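Local atomic coordinates of porin (Acinetobacter baumannii AB307-0294, PDB entry 5DL7), a protein that forms an outer-membrane beta-barrel of the OprD family and probably works as a porin, with a putative role in vanillate trafficking. Residues 27-32 and 47-52; 71-76 and 141-146. All coordinates share one frame; numbering follows the deposited sequence.

In the fold
Running from the N terminus, the chain climbs strand 22-36, with the calcium ligands Asp35 and Tyr36 at the strand's end and Asp39 and Thr44 in the loop after it, and returns along strand 46-58; contact 1 pairs these two strands and closes that short hairpin. The next strand, 66-79, extends the barrel wall, and contact 2 then closes a much longer loop of 64 residues by bringing 141-146 back against the inner side of 71-76. The two closures follow in series, neither enclosing the other nor crossing it. They meet at Leu141, whose carbonyl O lies 3.0 Å from Arg28 NH1, probably a hydrogen bond, while its CD1 methyl packs near Phe30 and Gly52.

Contact 1: residues 27-32 and 47-52; sequences LRNFYF and RDWAQG. With C8E ((hydroxyethyloxy)tri(ethyloxy)octane), chain K.
Trp49 points its indole NE1 at Asn29 OD1, a hydrogen bond of 2.8 Å lying close to the ring plane. CG is anti to the backbone N in both (chi1 -173°), which swings their ends together over the sheet. Asn29 OD1 takes a second hydrogen bond from C8E O21, 3.1 Å away, so indole and detergent share one amide oxygen. Beneath, the segment axes pass 4.6 Å apart, antiparallel (172°), and are tightly laced: Phe30 and Ala50 bond each other through both backbone N and O, as do Phe32 with Asp48 and Arg28 with Gly52. This is the first hairpin of the OprD-type barrel wall. Phe30 and Phe32 share the other side with Asp48, whose carboxylate bonds Ser91 and forms a salt bridge to Arg102. The detergent side is close-packed too: Tyr31 turns an edge toward the five-membered ring of Trp49 in an offset T-shaped pair, planes at 84°, and C8E lies over one face of each ring, its C17 3.4 Å from Trp49 CZ2. Only the ends are loose. Arg47 CD brushes Tyr31 OH at 3.6 Å, its guanidinium making a salt bridge to Asp33 and a cation-pi contact with Tyr88; Gln51 NE2 reaches Arg28 O through a weak hydrogen bond, 3.5 Å long.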
ATOM      1  N   LEU A  27       1.146 -19.122  -2.769  1.00 30.91           N
ATOM      2  CA  LEU A  27      -0.247 -19.376  -3.115  1.00 32.88           C
ATOM      3  C   LEU A  27      -1.201 -18.479  -2.250  1.00 34.57           C
ATOM      4  O   LEU A  27      -1.067 -18.494  -1.035  1.00 35.33           O
ATOM      5  CB  LEU A  27      -0.661 -20.772  -2.810  1.00 37.68           C
ATOM      6  CG  LEU A  27      -0.002 -21.885  -3.575  1.00 48.17           C
ATOM      7  CD1 LEU A  27       1.460 -21.746  -3.784  1.00 52.05           C
ATOM      8  CD2 LEU A  27      -0.310 -23.161  -2.688  1.00 50.20           C
ATOM      9  N   ARG A  28      -2.155 -17.797  -2.866  1.00 32.04           N
ATOM     10  CA  ARG A  28      -3.033 -16.854  -2.120  1.00 34.32           C
ATOM     11  C   ARG A  28      -4.474 -17.088  -2.462  1.00 34.97           C
ATOM     12  O   ARG A  28      -4.789 -17.312  -3.630  1.00 38.41           O
ATOM     13  CB  ARG A  28      -2.734 -15.432  -2.580  1.00 33.60           C
ATOM     14  CG  ARG A  28      -1.294 -15.036  -2.500  1.00 35.92           C
ATOM     15  CD  ARG A  28      -1.186 -14.114  -1.207  1.00 53.30           C
ATOM     16  NE  ARG A  28      -1.582 -12.914  -1.689  1.00 39.46           N
ATOM     17  CZ  ARG A  28      -2.173 -11.745  -1.267  1.00 37.16           C
ATOM     18  NH1 ARG A  28      -2.327 -10.992  -2.287  1.00 32.05           N
ATOM     19  NH2 ARG A  28      -2.556 -11.268  -0.133  1.00 37.97           N
ATOM     20  N   ASN A  29      -5.344 -17.165  -1.473  1.00 30.14           N
ATOM     21  CA  ASN A  29      -6.770 -17.221  -1.655  1.00 29.36           C
ATOM     22  C   ASN A  29      -7.294 -15.943  -0.922  1.00 29.79           C
ATOM     23  O   ASN A  29      -6.860 -15.726   0.228  1.00 29.16           O
ATOM     24  CB  ASN A  29      -7.275 -18.415  -0.958  1.00 32.62           C
ATOM     25  CG  ASN A  29      -8.734 -18.636  -1.245  1.00 39.04           C
ATOM     26  OD1 ASN A  29      -9.572 -18.011  -0.697  1.00 40.73           O
ATOM     27  ND2 ASN A  29      -9.022 -19.454  -2.200  1.00 42.99           N
ATOM     28  N   PHE A  30      -8.001 -15.112  -1.629  1.00 28.75           N
ATOM     29  CA  PHE A  30      -8.414 -13.749  -1.151  1.00 27.42           C
ATOM     30  C   PHE A  30      -9.935 -13.584  -1.424  1.00 26.64           C
ATOM     31  O   PHE A  30     -10.355 -13.605  -2.541  1.00 27.30           O
ATOM     32  CB  PHE A  30      -7.591 -12.792  -1.906  1.00 25.96           C
ATOM     33  CG  PHE A  30      -7.508 -11.389  -1.341  1.00 27.64           C
ATOM     34  CD1 PHE A  30      -8.590 -10.734  -0.669  1.00 27.75           C
ATOM     35  CD2 PHE A  30      -6.365 -10.590  -1.615  1.00 28.25           C
ATOM     36  CE1 PHE A  30      -8.494  -9.444  -0.134  1.00 26.58           C
ATOM     37  CE2 PHE A  30      -6.243  -9.279  -1.069  1.00 26.60           C
ATOM     38  CZ  PHE A  30      -7.302  -8.702  -0.333  1.00 27.88           C
ATOM     39  N   TYR A  31     -10.690 -13.360  -0.383  1.00 27.51           N
ATOM     40  CA  TYR A  31     -12.093 -12.952  -0.534  1.00 27.11           C
ATOM     41  C   TYR A  31     -12.233 -11.505  -0.079  1.00 26.91           C
ATOM     42  O   TYR A  31     -11.669 -11.153   0.995  1.00 25.59           O
ATOM     43  CB  TYR A  31     -12.943 -13.806   0.434  1.00 29.78           C
ATOM     44  CG  TYR A  31     -14.401 -13.425   0.459  1.00 31.45           C
ATOM     45  CD1 TYR A  31     -15.177 -13.531  -0.713  1.00 35.54           C
ATOM     46  CD2 TYR A  31     -14.988 -12.831   1.573  1.00 34.63           C
ATOM     47  CE1 TYR A  31     -16.527 -13.179  -0.714  1.00 37.53           C
ATOM     48  CE2 TYR A  31     -16.338 -12.439   1.564  1.00 36.45           C
ATOM     49  CZ  TYR A  31     -17.089 -12.653   0.407  1.00 37.79           C
ATOM     50  OH  TYR A  31     -18.401 -12.282   0.388  1.00 37.20           O
ATOM     51  N   PHE A  32     -12.908 -10.703  -0.873  1.00 25.42           N
ATOM     52  CA  PHE A  32     -13.033  -9.247  -0.618  1.00 26.40           C
ATOM     53  C   PHE A  32     -14.510  -8.918  -0.745  1.00 26.47           C
ATOM     54  O   PHE A  32     -15.128  -9.284  -1.715  1.00 28.94           O
ATOM     55  CB  PHE A  32     -12.267  -8.469  -1.688  1.00 24.69           C
ATOM     56  CG  PHE A  32     -12.335  -6.953  -1.556  1.00 27.49           C
ATOM     57  CD1 PHE A  32     -13.469  -6.251  -1.984  1.00 27.11           C
ATOM     58  CD2 PHE A  32     -11.256  -6.230  -1.031  1.00 26.93           C
ATOM     59  CE1 PHE A  32     -13.558  -4.887  -1.862  1.00 29.10           C
ATOM     60  CE2 PHE A  32     -11.327  -4.831  -0.918  1.00 27.20           C
ATOM     61  CZ  PHE A  32     -12.493  -4.176  -1.309  1.00 27.20           C
ATOM     62  N   ARG A  47     -17.238  -6.935  -4.645  1.00 28.64           N
ATOM     63  CA  ARG A  47     -16.996  -8.279  -4.091  1.00 26.88           C
ATOM     64  C   ARG A  47     -16.292  -9.120  -5.128  1.00 28.02           C
ATOM     65  O   ARG A  47     -16.599  -8.993  -6.303  1.00 30.60           O
ATOM     66  CB  ARG A  47     -18.298  -9.009  -3.777  1.00 30.91           C
ATOM     67  CG  ARG A  47     -18.267 -10.308  -3.007  1.00 32.27           C
ATOM     68  CD  ARG A  47     -19.685 -10.845  -2.675  1.00 35.45           C
ATOM     69  NE  ARG A  47     -20.280  -9.964  -1.731  1.00 35.10           N
ATOM     70  CZ  ARG A  47     -21.558 -10.037  -1.228  1.00 39.72           C
ATOM     71  NH1 ARG A  47     -22.385 -10.903  -1.726  1.00 41.31           N
ATOM     72  NH2 ARG A  47     -21.997  -9.162  -0.371  1.00 40.25           N
ATOM     73  N   ASP A  48     -15.372  -9.961  -4.652  1.00 29.71           N
ATOM     74  CA  ASP A  48     -14.777 -10.994  -5.543  1.00 30.05           C
ATOM     75  C   ASP A  48     -14.123 -12.040  -4.624  1.00 27.78           C
ATOM     76  O   ASP A  48     -13.861 -11.840  -3.451  1.00 27.26           O
ATOM     77  CB  ASP A  48     -13.688 -10.445  -6.491  1.00 29.60           C
ATOM     78  CG  ASP A  48     -14.158  -9.808  -7.730  1.00 31.82           C
ATOM     79  OD1 ASP A  48     -14.842 -10.420  -8.580  1.00 34.28           O
ATOM     80  OD2 ASP A  48     -13.836  -8.513  -7.940  1.00 34.70           O
ATOM     81  N   TRP A  49     -13.914 -13.223  -5.225  1.00 29.15           N
ATOM     82  CA  TRP A  49     -13.245 -14.278  -4.535  1.00 29.41           C
ATOM     83  C   TRP A  49     -12.260 -14.874  -5.578  1.00 29.93           C
ATOM     84  O   TRP A  49     -12.653 -15.304  -6.681  1.00 32.36           O
ATOM     85  CB  TRP A  49     -14.163 -15.323  -4.068  1.00 32.64           C
ATOM     86  CG  TRP A  49     -13.539 -16.376  -3.201  1.00 32.14           C
ATOM     87  CD1 TRP A  49     -12.331 -16.323  -2.507  1.00 31.08           C
ATOM     88  CD2 TRP A  49     -14.043 -17.703  -3.003  1.00 34.91           C
ATOM     89  NE1 TRP A  49     -12.104 -17.492  -1.863  1.00 35.93           N
ATOM     90  CE2 TRP A  49     -13.091 -18.383  -2.202  1.00 36.42           C
ATOM     91  CE3 TRP A  49     -15.165 -18.407  -3.496  1.00 39.38           C
ATOM     92  CZ2 TRP A  49     -13.281 -19.705  -1.766  1.00 39.92           C
ATOM     93  CZ3 TRP A  49     -15.307 -19.725  -3.190  1.00 45.00           C
ATOM     94  CH2 TRP A  49     -14.366 -20.392  -2.335  1.00 45.04           C
ATOM     95  N   ALA A  50     -10.962 -14.777  -5.247  1.00 29.96           N
ATOM     96  CA  ALA A  50      -9.930 -15.149  -6.196  1.00 29.07           C
ATOM     97  C   ALA A  50      -8.786 -15.891  -5.591  1.00 32.84           C
ATOM     98  O   ALA A  50      -8.534 -15.879  -4.399  1.00 31.17           O
ATOM     99  CB  ALA A  50      -9.319 -13.887  -6.885  1.00 28.76           C
ATOM    100  N   GLN A  51      -8.101 -16.672  -6.468  1.00 31.36           N
ATOM    101  CA  GLN A  51      -6.893 -17.376  -6.044  1.00 33.03           C
ATOM    102  C   GLN A  51      -5.736 -17.070  -6.927  1.00 30.36           C
ATOM    103  O   GLN A  51      -5.905 -16.944  -8.163  1.00 31.98           O
ATOM    104  CB  GLN A  51      -7.221 -18.925  -6.177  1.00 42.60           C
ATOM    105  CG  GLN A  51      -6.044 -19.777  -5.801  1.00 50.07           C
ATOM    106  CD  GLN A  51      -6.559 -20.693  -4.792  1.00 62.33           C
ATOM    107  OE1 GLN A  51      -7.581 -21.429  -5.033  1.00 62.55           O
ATOM    108  NE2 GLN A  51      -6.013 -20.565  -3.633  1.00 63.05           N
ATOM    109  N   GLY A  52      -4.547 -17.008  -6.375  1.00 32.89           N
ATOM    110  CA  GLY A  52      -3.398 -16.611  -7.132  1.00 33.14           C
ATOM    111  C   GLY A  52      -2.120 -17.350  -6.768  1.00 33.45           C
ATOM    112  O   GLY A  52      -1.990 -17.904  -5.698  1.00 32.23           O
TER
HETATM  113  O12 C8E K 510     -18.799 -16.205  -2.114  1.00 63.20           O
HETATM  114  C13 C8E K 510     -17.972 -17.238  -1.633  1.00 55.06           C
HETATM  115  C14 C8E K 510     -16.989 -16.685  -0.615  1.00 58.03           C
HETATM  116  O15 C8E K 510     -16.296 -17.731   0.075  1.00 58.71           O
HETATM  117  C16 C8E K 510     -15.531 -17.305   1.229  1.00 54.99           C
HETATM  118  C17 C8E K 510     -14.264 -18.111   1.131  1.00 56.37           C
HETATM  119  O18 C8E K 510     -13.360 -17.961   2.224  1.00 64.62           O
HETATM  120  C19 C8E K 510     -11.995 -17.968   1.770  1.00 58.71           C
HETATM  121  C20 C8E K 510     -10.987 -17.458   2.795  1.00 54.85           C
HETATM  122  O21 C8E K 510      -9.882 -16.718   2.138  1.00 49.07           O

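Contact 2: residues 71-76 and 141-146; sequences DVLAMA and LFPQTY
Met75 and Phe142 bring the backbones nearest, with CA atoms 7.0 Å apart, and the touching parts of 71-76 and 141-146 run 139° apart, joined by no hydrogen bond. Side chains therefore make the contact. Met75 CB sits almost squarely over the Phe142 ring, 3.6 Å from its centroid and 11° off the normal, a CH-pi contact. Leu141 CD2 lies against the opposite face, so the ring is sandwiched, while Tyr106 meets it edge-to-face. With CG anti to the carbonyl carbon (chi1 -62°), Met75 slides past the ring, which puts SD 3.8 Å from Phe142 CB; the sulfur stands obliquely 4.7 Å from the ring centroid, a Met-aromatic contact. The ring's edge meets the backbone of Ala76, CZ lying 3.3 Å from Ala76 C. In the barrel, strand 66-79 is a wall strand hydrogen-bonded to 46-58 and 105-117, and 141-146 leans on its inner side; 141-144 is irregular and runs into strand 145-147, which takes in Thr145. Pro143 continues the apolar row, its CD 4.0 Å from Met75 SD and its CG 3.9 Å from Leu73 CD2. That same Leu73 methyl also reaches Thr145 CG2, at 4.0 Å. The threonine thus gives its methyl to the wall strand, while OG1 is hydrogen-bonded with Tyr177 OH.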
ATOM      1  N   ASP A  71      16.070 -10.767 -12.057  1.00 38.12           N
ATOM      2  CA  ASP A  71      15.030 -11.055 -11.074  1.00 37.68           C
ATOM      3  C   ASP A  71      13.713 -11.275 -11.994  1.00 40.03           C
ATOM      4  O   ASP A  71      13.594 -10.803 -13.100  1.00 35.76           O
ATOM      5  CB  ASP A  71      14.641  -9.937 -10.166  1.00 37.68           C
ATOM      6  CG  ASP A  71      15.821  -9.400  -9.201  1.00 41.00           C
ATOM      7  OD1 ASP A  71      16.688 -10.246  -8.955  1.00 43.58           O
ATOM      8  OD2 ASP A  71      15.840  -8.141  -8.780  1.00 44.59           O
ATOM      9  N   VAL A  72      12.797 -12.041 -11.485  1.00 39.18           N
ATOM     10  CA  VAL A  72      11.594 -12.366 -12.203  1.00 37.56           C
ATOM     11  C   VAL A  72      10.422 -12.359 -11.203  1.00 37.17           C
ATOM     12  O   VAL A  72      10.556 -12.797 -10.013  1.00 35.31           O
ATOM     13  CB  VAL A  72      11.732 -13.590 -12.954  1.00 38.91           C
ATOM     14  CG1 VAL A  72      11.912 -14.735 -12.042  1.00 44.73           C
ATOM     15  CG2 VAL A  72      10.479 -13.983 -13.789  1.00 41.95           C
ATOM     16  N   LEU A  73       9.236 -11.897 -11.653  1.00 32.30           N
ATOM     17  CA  LEU A  73       8.040 -11.984 -10.825  1.00 32.29           C
ATOM     18  C   LEU A  73       6.960 -12.632 -11.814  1.00 32.16           C
ATOM     19  O   LEU A  73       6.622 -11.958 -12.733  1.00 33.90           O
ATOM     20  CB  LEU A  73       7.646 -10.677 -10.414  1.00 32.14           C
ATOM     21  CG  LEU A  73       6.440 -10.511  -9.526  1.00 37.10           C
ATOM     22  CD1 LEU A  73       6.606 -11.221  -8.151  1.00 37.21           C
ATOM     23  CD2 LEU A  73       6.053  -9.073  -9.428  1.00 37.17           C
ATOM     24  N   ALA A  74       6.378 -13.713 -11.510  1.00 32.08           N
ATOM     25  CA  ALA A  74       5.346 -14.377 -12.368  1.00 32.00           C
ATOM     26  C   ALA A  74       4.082 -14.552 -11.546  1.00 36.52           C
ATOM     27  O   ALA A  74       4.151 -15.005 -10.393  1.00 35.73           O
ATOM     28  CB  ALA A  74       5.860 -15.649 -12.854  1.00 36.03           C
ATOM     29  N   MET A  75       2.888 -14.228 -12.131  1.00 32.96           N
ATOM     30  CA  MET A  75       1.546 -14.080 -11.444  1.00 31.63           C
ATOM     31  C   MET A  75       0.517 -14.770 -12.278  1.00 33.25           C
ATOM     32  O   MET A  75       0.537 -14.626 -13.495  1.00 34.22           O
ATOM     33  CB  MET A  75       1.214 -12.691 -11.251  1.00 29.51           C
ATOM     34  CG  MET A  75       2.171 -11.915 -10.361  1.00 28.62           C
ATOM     35  SD  MET A  75       2.248 -10.172 -10.526  1.00 31.32           S
ATOM     36  CE  MET A  75       3.387 -10.076 -11.998  1.00 30.99           C
ATOM     37  N   ALA A  76      -0.259 -15.694 -11.678  1.00 32.77           N
ATOM     38  CA  ALA A  76      -1.400 -16.313 -12.345  1.00 33.44           C
ATOM     39  C   ALA A  76      -2.572 -16.244 -11.357  1.00 37.44           C
ATOM     40  O   ALA A  76      -2.456 -16.826 -10.292  1.00 35.51           O
ATOM     41  CB  ALA A  76      -1.075 -17.678 -12.765  1.00 35.83           C
ATOM     42  N   LEU A 141      -4.634  -8.857  -5.201  1.00 25.51           N
ATOM     43  CA  LEU A 141      -4.143 -10.143  -5.358  1.00 25.14           C
ATOM     44  C   LEU A 141      -2.665 -10.137  -5.671  1.00 25.28           C
ATOM     45  O   LEU A 141      -1.950 -11.011  -5.262  1.00 26.85           O
ATOM     46  CB  LEU A 141      -4.939 -10.886  -6.435  1.00 26.82           C
ATOM     47  CG  LEU A 141      -4.645 -12.352  -6.583  1.00 28.88           C
ATOM     48  CD1 LEU A 141      -5.163 -13.103  -5.315  1.00 30.26           C
ATOM     49  CD2 LEU A 141      -5.322 -13.006  -7.828  1.00 30.54           C
ATOM     50  N   PHE A 142      -2.243  -9.271  -6.572  1.00 25.87           N
ATOM     51  CA  PHE A 142      -0.877  -9.159  -7.082  1.00 26.38           C
ATOM     52  C   PHE A 142      -0.383  -7.772  -6.872  1.00 23.99           C
ATOM     53  O   PHE A 142      -1.121  -6.816  -6.913  1.00 23.48           O
ATOM     54  CB  PHE A 142      -0.912  -9.441  -8.629  1.00 28.32           C
ATOM     55  CG  PHE A 142      -1.414 -10.765  -8.967  1.00 27.64           C
ATOM     56  CD1 PHE A 142      -0.903 -11.933  -8.372  1.00 28.52           C
ATOM     57  CD2 PHE A 142      -2.315 -11.017  -9.995  1.00 28.19           C
ATOM     58  CE1 PHE A 142      -1.344 -13.222  -8.660  1.00 31.86           C
ATOM     59  CE2 PHE A 142      -2.725 -12.304 -10.249  1.00 28.64           C
ATOM     60  CZ  PHE A 142      -2.208 -13.415  -9.634  1.00 29.04           C
ATOM     61  N   PRO A 143       0.943  -7.587  -6.816  1.00 23.61           N
ATOM     62  CA  PRO A 143       1.527  -6.254  -6.635  1.00 25.55           C
ATOM     63  C   PRO A 143       1.380  -5.406  -7.893  1.00 26.22           C
ATOM     64  O   PRO A 143       1.492  -5.929  -8.965  1.00 24.67           O
ATOM     65  CB  PRO A 143       3.055  -6.567  -6.456  1.00 26.49           C
ATOM     66  CG  PRO A 143       3.298  -7.884  -6.945  1.00 29.91           C
ATOM     67  CD  PRO A 143       1.957  -8.654  -6.789  1.00 28.03           C
ATOM     68  N   GLN A 144       1.138  -4.143  -7.720  1.00 24.16           N
ATOM     69  CA  GLN A 144       1.399  -3.099  -8.734  1.00 22.95           C
ATOM     70  C   GLN A 144       2.849  -3.116  -9.118  1.00 22.37           C
ATOM     71  O   GLN A 144       3.739  -3.259  -8.253  1.00 24.44           O
ATOM     72  CB  GLN A 144       0.933  -1.813  -8.161  1.00 24.71           C
ATOM     73  CG  GLN A 144       0.939  -0.674  -9.064  1.00 25.93           C
ATOM     74  CD  GLN A 144       0.683   0.619  -8.239  1.00 26.22           C
ATOM     75  OE1 GLN A 144       1.220   0.748  -7.113  1.00 23.43           O
ATOM     76  NE2 GLN A 144       0.013   1.552  -8.800  1.00 23.85           N
ATOM     77  N   THR A 145       3.123  -2.990 -10.450  1.00 23.59           N
ATOM     78  CA  THR A 145       4.476  -2.892 -10.863  1.00 24.99           C
ATOM     79  C   THR A 145       4.659  -1.682 -11.800  1.00 25.04           C
ATOM     80  O   THR A 145       3.734  -1.189 -12.371  1.00 25.44           O
ATOM     81  CB  THR A 145       5.126  -4.158 -11.502  1.00 27.69           C
ATOM     82  OG1 THR A 145       4.558  -4.459 -12.775  1.00 27.91           O
ATOM     83  CG2 THR A 145       4.989  -5.421 -10.547  1.00 28.61           C
ATOM     84  N   TYR A 146       5.913  -1.287 -11.930  1.00 22.03           N
ATOM     85  CA  TYR A 146       6.292  -0.138 -12.850  1.00 21.98           C
ATOM     86  C   TYR A 146       7.419  -0.580 -13.743  1.00 23.91           C
ATOM     87  O   TYR A 146       8.185  -1.468 -13.391  1.00 27.48           O
ATOM     88  CB  TYR A 146       6.732   1.091 -12.009  1.00 22.00           C
ATOM     89  CG  TYR A 146       5.638   1.765 -11.357  1.00 21.54           C
ATOM     90  CD1 TYR A 146       5.168   1.387 -10.122  1.00 20.84           C
ATOM     91  CD2 TYR A 146       5.050   2.882 -11.923  1.00 20.92           C
ATOM     92  CE1 TYR A 146       4.111   2.003  -9.481  1.00 21.07           C
ATOM     93  CE2 TYR A 146       4.035   3.564 -11.298  1.00 20.97           C
ATOM     94  CZ  TYR A 146       3.541   3.122 -10.019  1.00 20.89           C
ATOM     95  OH  TYR A 146       2.543   3.869  -9.455  1.00 21.90           O
TER